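Local coordinates for protein putative cytochrome P450 154A1 (Streptomyces coelicolor, PDB 1ODO) that belongs to the cytochrome P450 family, holding a haem group within a largely helical fold, here with 4-phenyl-1H-imidazole also bound, at residues 269-283 against 361-373. Residues are numbered along the deposited sequence; the frame is centred on the assembly and turned at random.
Sequences RKGEVTWADVVEETL and RMEVTLALESLFG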
loop_
_atom_site.group_PDB
_atom_site.type_symbol
_atom_site.label_atom_id
_atom_site.label_comp_id
_atom_site.label_asym_id
_atom_site.label_seq_id
_atom_site.Cartn_x
_atom_site.Cartn_y
_atom_site.Cartn_z
ATOM N N ARG A 269 7.850 -20.667 -15.859
ATOM C CA ARG A 269 8.952 -21.513 -16.307
ATOM C C ARG A 269 8.855 -21.883 -17.788
ATOM O O ARG A 269 9.873 -22.058 -18.458
ATOM C CB ARG A 269 9.026 -22.773 -15.443
ATOM C CG ARG A 269 9.235 -22.481 -13.960
ATOM C CD ARG A 269 9.445 -23.759 -13.166
ATOM N NE ARG A 269 9.664 -23.525 -11.738
ATOM C CZ ARG A 269 10.570 -22.686 -11.241
ATOM N NH1 ARG A 269 11.348 -21.981 -12.051
ATOM N NH2 ARG A 269 10.715 -22.569 -9.927
ATOM N N LYS A 270 7.636 -21.999 -18.303
ATOM C CA LYS A 270 7.449 -22.345 -19.708
ATOM C C LYS A 270 7.662 -21.130 -20.594
ATOM O O LYS A 270 7.810 -21.259 -21.806
ATOM C CB LYS A 270 6.044 -22.906 -19.947
ATOM C CG LYS A 270 5.853 -24.330 -19.456
ATOM C CD LYS A 270 4.449 -24.837 -19.748
ATOM C CE LYS A 270 3.407 -24.092 -18.933
ATOM N NZ LYS A 270 2.025 -24.555 -19.248
ATOM N N GLY A 271 7.681 -19.949 -19.987
ATOM C CA GLY A 271 7.876 -18.731 -20.752
ATOM C C GLY A 271 6.577 -18.178 -21.317
ATOM O O GLY A 271 6.599 -17.291 -22.170
ATOM N N GLU A 272 5.445 -18.698 -20.849
ATOM C CA GLU A 272 4.137 -18.247 -21.317
ATOM C C GLU A 272 3.719 -16.925 -20.676
ATOM O O GLU A 272 2.944 -16.169 -21.255
ATOM C CB GLU A 272 3.083 -19.325 -21.061
ATOM C CG GLU A 272 3.212 -20.524 -21.991
ATOM C CD GLU A 272 2.121 -21.555 -21.774
ATOM O OE1 GLU A 272 0.931 -21.169 -21.748
ATOM O OE2 GLU A 272 2.453 -22.750 -21.635
ATOM N N VAL A 273 4.217 -16.663 -19.472
ATOM C CA VAL A 273 3.909 -15.424 -18.760
ATOM C C VAL A 273 5.226 -15.005 -18.126
ATOM O O VAL A 273 6.110 -15.839 -17.923
ATOM C CB VAL A 273 2.853 -15.602 -17.631
ATOM C CG1 VAL A 273 1.614 -16.304 -18.171
ATOM C CG2 VAL A 273 3.457 -16.364 -16.458
ATOM N N THR A 274 5.360 -13.722 -17.820
ATOM C CA THR A 274 6.574 -13.196 -17.206
ATOM C C THR A 274 6.364 -12.951 -15.716
ATOM O O THR A 274 5.248 -13.060 -15.210
ATOM C CB THR A 274 6.966 -11.852 -17.824
ATOM O OG1 THR A 274 5.917 -10.904 -17.583
ATOM C CG2 THR A 274 7.187 -11.991 -19.323
ATOM N N TRP A 275 7.442 -12.618 -15.015
ATOM C CA TRP A 275 7.331 -12.354 -13.589
ATOM C C TRP A 275 6.469 -11.104 -13.455
ATOM O O TRP A 275 5.701 -10.967 -12.506
ATOM C CB TRP A 275 8.709 -12.106 -12.967
ATOM C CG TRP A 275 9.525 -13.348 -12.823
ATOM C CD1 TRP A 275 10.726 -13.618 -13.416
ATOM C CD2 TRP A 275 9.197 -14.500 -12.036
ATOM N NE1 TRP A 275 11.167 -14.868 -13.046
ATOM C CE2 TRP A 275 10.247 -15.431 -12.200
ATOM C CE3 TRP A 275 8.118 -14.836 -11.205
ATOM C CZ2 TRP A 275 10.249 -16.678 -11.565
ATOM C CZ3 TRP A 275 8.122 -16.080 -10.572
ATOM C CH2 TRP A 275 9.182 -16.983 -10.758
ATOM N N ALA A 276 6.601 -10.198 -14.420
ATOM C CA ALA A 276 5.833 -8.959 -14.411
ATOM C C ALA A 276 4.347 -9.284 -14.517
ATOM O O ALA A 276 3.525 -8.658 -13.856
ATOM C CB ALA A 276 6.270 -8.048 -15.566
ATOM N N ASP A 277 3.998 -10.261 -15.349
ATOM C CA ASP A 277 2.595 -10.638 -15.503
ATOM C C ASP A 277 2.057 -11.162 -14.175
ATOM O O ASP A 277 0.913 -10.895 -13.805
ATOM C CB ASP A 277 2.418 -11.735 -16.555
ATOM C CG ASP A 277 2.712 -11.259 -17.961
ATOM O OD1 ASP A 277 2.487 -10.064 -18.257
ATOM O OD2 ASP A 277 3.149 -12.100 -18.779
ATOM N N VAL A 278 2.883 -11.929 -13.470
ATOM C CA VAL A 278 2.473 -12.483 -12.187
ATOM C C VAL A 278 2.250 -11.368 -11.175
ATOM O O VAL A 278 1.316 -11.424 -10.374
ATOM C CB VAL A 278 3.525 -13.471 -11.642
ATOM C CG1 VAL A 278 3.205 -13.841 -10.205
ATOM C CG2 VAL A 278 3.542 -14.721 -12.508
ATOM N N VAL A 279 3.107 -10.351 -11.212
ATOM C CA VAL A 279 2.976 -9.240 -10.285
ATOM C C VAL A 279 1.701 -8.459 -10.586
ATOM O O VAL A 279 0.984 -8.068 -9.666
ATOM C CB VAL A 279 4.216 -8.309 -10.348
ATOM C CG1 VAL A 279 3.952 -7.008 -9.595
ATOM C CG2 VAL A 279 5.413 -9.026 -9.716
ATOM N N GLU A 280 1.405 -8.242 -11.866
ATOM C CA GLU A 280 0.199 -7.504 -12.223
ATOM C C GLU A 280 -1.065 -8.250 -11.817
ATOM O O GLU A 280 -2.032 -7.637 -11.378
ATOM C CB GLU A 280 0.159 -7.204 -13.722
ATOM C CG GLU A 280 1.196 -6.174 -14.146
ATOM C CD GLU A 280 1.174 -4.947 -13.252
ATOM O OE1 GLU A 280 2.218 -4.627 -12.645
ATOM O OE2 GLU A 280 0.109 -4.305 -13.148
ATOM N N GLU A 281 -1.068 -9.570 -11.966
ATOM C CA GLU A 281 -2.249 -10.335 -11.590
ATOM C C GLU A 281 -2.368 -10.384 -10.066
ATOM O O GLU A 281 -3.472 -10.473 -9.532
ATOM C CB GLU A 281 -2.195 -11.754 -12.164
ATOM C CG GLU A 281 -3.378 -12.626 -11.745
ATOM C CD GLU A 281 -4.711 -12.181 -12.348
ATOM O OE1 GLU A 281 -4.841 -11.012 -12.780
ATOM O OE2 GLU A 281 -5.641 -13.013 -12.375
ATOM N N THR A 282 -1.233 -10.339 -9.367
ATOM C CA THR A 282 -1.256 -10.371 -7.905
ATOM C C THR A 282 -1.847 -9.040 -7.435
ATOM O O THR A 282 -2.645 -8.987 -6.497
ATOM C CB THR A 282 0.166 -10.539 -7.307
ATOM O OG1 THR A 282 0.712 -11.807 -7.706
ATOM C CG2 THR A 282 0.118 -10.475 -5.773
ATOM N N LEU A 283 -1.458 -7.961 -8.102
ATOM C CA LEU A 283 -1.957 -6.633 -7.749
ATOM C C LEU A 283 -3.469 -6.563 -7.961
ATOM O O LEU A 283 -4.183 -5.870 -7.239
ATOM C CB LEU A 283 -1.254 -5.573 -8.597
ATOM C CG LEU A 283 0.214 -5.359 -8.221
ATOM C CD1 LEU A 283 0.926 -4.473 -9.237
ATOM C CD2 LEU A 283 0.262 -4.732 -6.842
ATOM N N ARG A 361 6.807 -2.195 -8.231
ATOM C CA ARG A 361 6.738 -3.225 -9.257
ATOM C C ARG A 361 8.121 -3.841 -9.471
ATOM O O ARG A 361 8.257 -5.061 -9.537
ATOM C CB ARG A 361 6.186 -2.633 -10.560
ATOM C CG ARG A 361 4.657 -2.505 -10.566
ATOM C CD ARG A 361 4.139 -1.679 -11.738
ATOM N NE ARG A 361 2.735 -1.979 -12.023
ATOM C CZ ARG A 361 1.824 -1.078 -12.381
ATOM N NH1 ARG A 361 2.153 0.204 -12.497
ATOM N NH2 ARG A 361 0.581 -1.464 -12.637
ATOM N N MET A 362 9.152 -3.003 -9.544
ATOM C CA MET A 362 10.503 -3.516 -9.747
ATOM C C MET A 362 10.950 -4.380 -8.571
ATOM O O MET A 362 11.507 -5.459 -8.766
ATOM C CB MET A 362 11.498 -2.369 -9.953
ATOM C CG MET A 362 12.888 -2.858 -10.343
ATOM S SD MET A 362 14.002 -1.523 -10.814
ATOM C CE MET A 362 14.322 -0.828 -9.216
ATOM N N GLU A 363 10.701 -3.910 -7.352
ATOM C CA GLU A 363 11.080 -4.652 -6.156
ATOM C C GLU A 363 10.505 -6.061 -6.150
ATOM O O GLU A 363 11.220 -7.033 -5.916
ATOM C CB GLU A 363 10.601 -3.927 -4.891
ATOM C CG GLU A 363 11.428 -2.707 -4.507
ATOM C CD GLU A 363 10.976 -2.092 -3.192
ATOM O OE1 GLU A 363 10.688 -2.855 -2.246
ATOM O OE2 GLU A 363 10.923 -0.848 -3.098
ATOM N N VAL A 364 9.207 -6.170 -6.411
ATOM C CA VAL A 364 8.554 -7.471 -6.421
ATOM C C VAL A 364 8.998 -8.379 -7.561
ATOM O O VAL A 364 9.251 -9.564 -7.346
ATOM C CB VAL A 364 7.021 -7.324 -6.470
ATOM C CG1 VAL A 364 6.365 -8.690 -6.348
ATOM C CG2 VAL A 364 6.551 -6.408 -5.345
ATOM N N THR A 365 9.097 -7.840 -8.770
ATOM C CA THR A 365 9.515 -8.666 -9.897
ATOM C C THR A 365 10.928 -9.208 -9.662
ATOM O O THR A 365 11.189 -10.389 -9.889
ATOM C CB THR A 365 9.454 -7.887 -11.238
ATOM O OG1 THR A 365 10.337 -6.763 -11.191
ATOM C CG2 THR A 365 8.032 -7.396 -11.499
ATOM N N LEU A 366 11.827 -8.353 -9.184
ATOM C CA LEU A 366 13.202 -8.771 -8.918
ATOM C C LEU A 366 13.253 -9.817 -7.805
ATOM O O LEU A 366 13.970 -10.818 -7.907
ATOM C CB LEU A 366 14.062 -7.566 -8.524
ATOM C CG LEU A 366 14.506 -6.645 -9.663
ATOM C CD1 LEU A 366 15.296 -5.483 -9.094
ATOM C CD2 LEU A 366 15.362 -7.431 -10.655
ATOM N N ALA A 367 12.491 -9.584 -6.741
ATOM C CA ALA A 367 12.461 -10.514 -5.621
ATOM C C ALA A 367 11.989 -11.891 -6.081
ATOM O O ALA A 367 12.601 -12.905 -5.748
ATOM C CB ALA A 367 11.549 -9.981 -4.520
ATOM N N LEU A 368 10.912 -11.930 -6.860
ATOM C CA LEU A 368 10.390 -13.205 -7.347
ATOM C C LEU A 368 11.407 -13.965 -8.187
ATOM O O LEU A 368 11.642 -15.150 -7.963
ATOM C CB LEU A 368 9.122 -12.992 -8.173
ATOM C CG LEU A 368 7.887 -12.493 -7.423
ATOM C CD1 LEU A 368 6.737 -12.329 -8.408
ATOM C CD2 LEU A 368 7.513 -13.476 -6.321
ATOM N N GLU A 369 12.000 -13.272 -9.152
ATOM C CA GLU A 369 12.992 -13.867 -10.039
ATOM C C GLU A 369 14.153 -14.477 -9.268
ATOM O O GLU A 369 14.540 -15.622 -9.511
ATOM C CB GLU A 369 13.516 -12.811 -11.016
ATOM C CG GLU A 369 14.623 -13.306 -11.931
ATOM C CD GLU A 369 15.025 -12.278 -12.969
ATOM O OE1 GLU A 369 15.337 -11.130 -12.590
ATOM O OE2 GLU A 369 15.033 -12.623 -14.167
ATOM N N SER A 370 14.698 -13.712 -8.330
ATOM C CA SER A 370 15.819 -14.168 -7.519
ATOM C C SER A 370 15.446 -15.332 -6.602
ATOM O O SER A 370 16.161 -16.330 -6.534
ATOM C CB SER A 370 16.359 -12.999 -6.688
ATOM O OG SER A 370 17.470 -13.389 -5.898
ATOM N N LEU A 371 14.319 -15.204 -5.908
ATOM C CA LEU A 371 13.853 -16.238 -4.993
ATOM C C LEU A 371 13.602 -17.591 -5.659
ATOM O O LEU A 371 14.163 -18.610 -5.246
ATOM C CB LEU A 371 12.572 -15.776 -4.295
ATOM C CG LEU A 371 11.966 -16.759 -3.291
ATOM C CD1 LEU A 371 12.913 -16.933 -2.113
ATOM C CD2 LEU A 371 10.619 -16.241 -2.812
ATOM N N PHE A 372 12.757 -17.612 -6.682
ATOM C CA PHE A 372 12.467 -18.868 -7.364
ATOM C C PHE A 372 13.626 -19.338 -8.232
ATOM O O PHE A 372 13.706 -20.511 -8.595
ATOM C CB PHE A 372 11.185 -18.747 -8.191
ATOM C CG PHE A 372 9.942 -18.724 -7.357
ATOM C CD1 PHE A 372 9.441 -17.523 -6.858
ATOM C CD2 PHE A 372 9.305 -19.912 -7.013
ATOM C CE1 PHE A 372 8.319 -17.509 -6.021
ATOM C CE2 PHE A 372 8.186 -19.910 -6.179
ATOM C CZ PHE A 372 7.691 -18.705 -5.682
ATOM N N GLY A 373 14.529 -18.421 -8.557
ATOM C CA GLY A 373 15.670 -18.782 -9.373
ATOM C C GLY A 373 16.673 -19.536 -8.514
ATOM O O GLY A 373 17.309 -20.488 -8.970
#
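W275 lays one face of its indole across the backbone at L368 and E369, joining the K helix of the cytochrome P450 fold (275-285) to the L helix (357-374). The helix segments approach to 9.1 Å between axes, with their N-to-C directions at 123°, so the pairing is steeply inclined and closer to antiparallel than parallel. E369 CB sits over the five-membered ring of W275, 4.0 Å from its centroid, a CH-pi contact, while the carboxylate extends onward in an exposed side chain. At the other end of the indole, W275 CE3 packs 3.7 Å from L368 CB, and CH2 meets F372 CB. The six-membered ring of W275 and the F372 ring are nearly parallel but slid apart, with centroids separated by 5.7 Å.

One turn further along the K helix, V279 places CG1 anti to its backbone N (chi1 168°), leaving CG2 to fill the interface. This methyl lies 3.5 Å from V364 CG1 and also touches T365 CG2 and L368 CD1. Towards the haem end, the partly exposed E280 bends at chi2 to meet the extended R361 chain in a salt bridge: R361 NE donates to the syn side of E280 OE1 at 2.8 Å, with an N-H...O angle of 151°. L283, a turn beyond V279, turns its side chain to the haem, which E363 of the L helix also touches, and meets the other helix only where CD1 comes near R361 NE.

Beyond the interface, E281 and R284 form the ExxR salt bridge of the K helix, and E281 is also bridged to R339. T274 and D277 make a capping box at the start of this helix, just before W275 enters the interface, with D277 N reaching T274 OG1 at 3.0 Å.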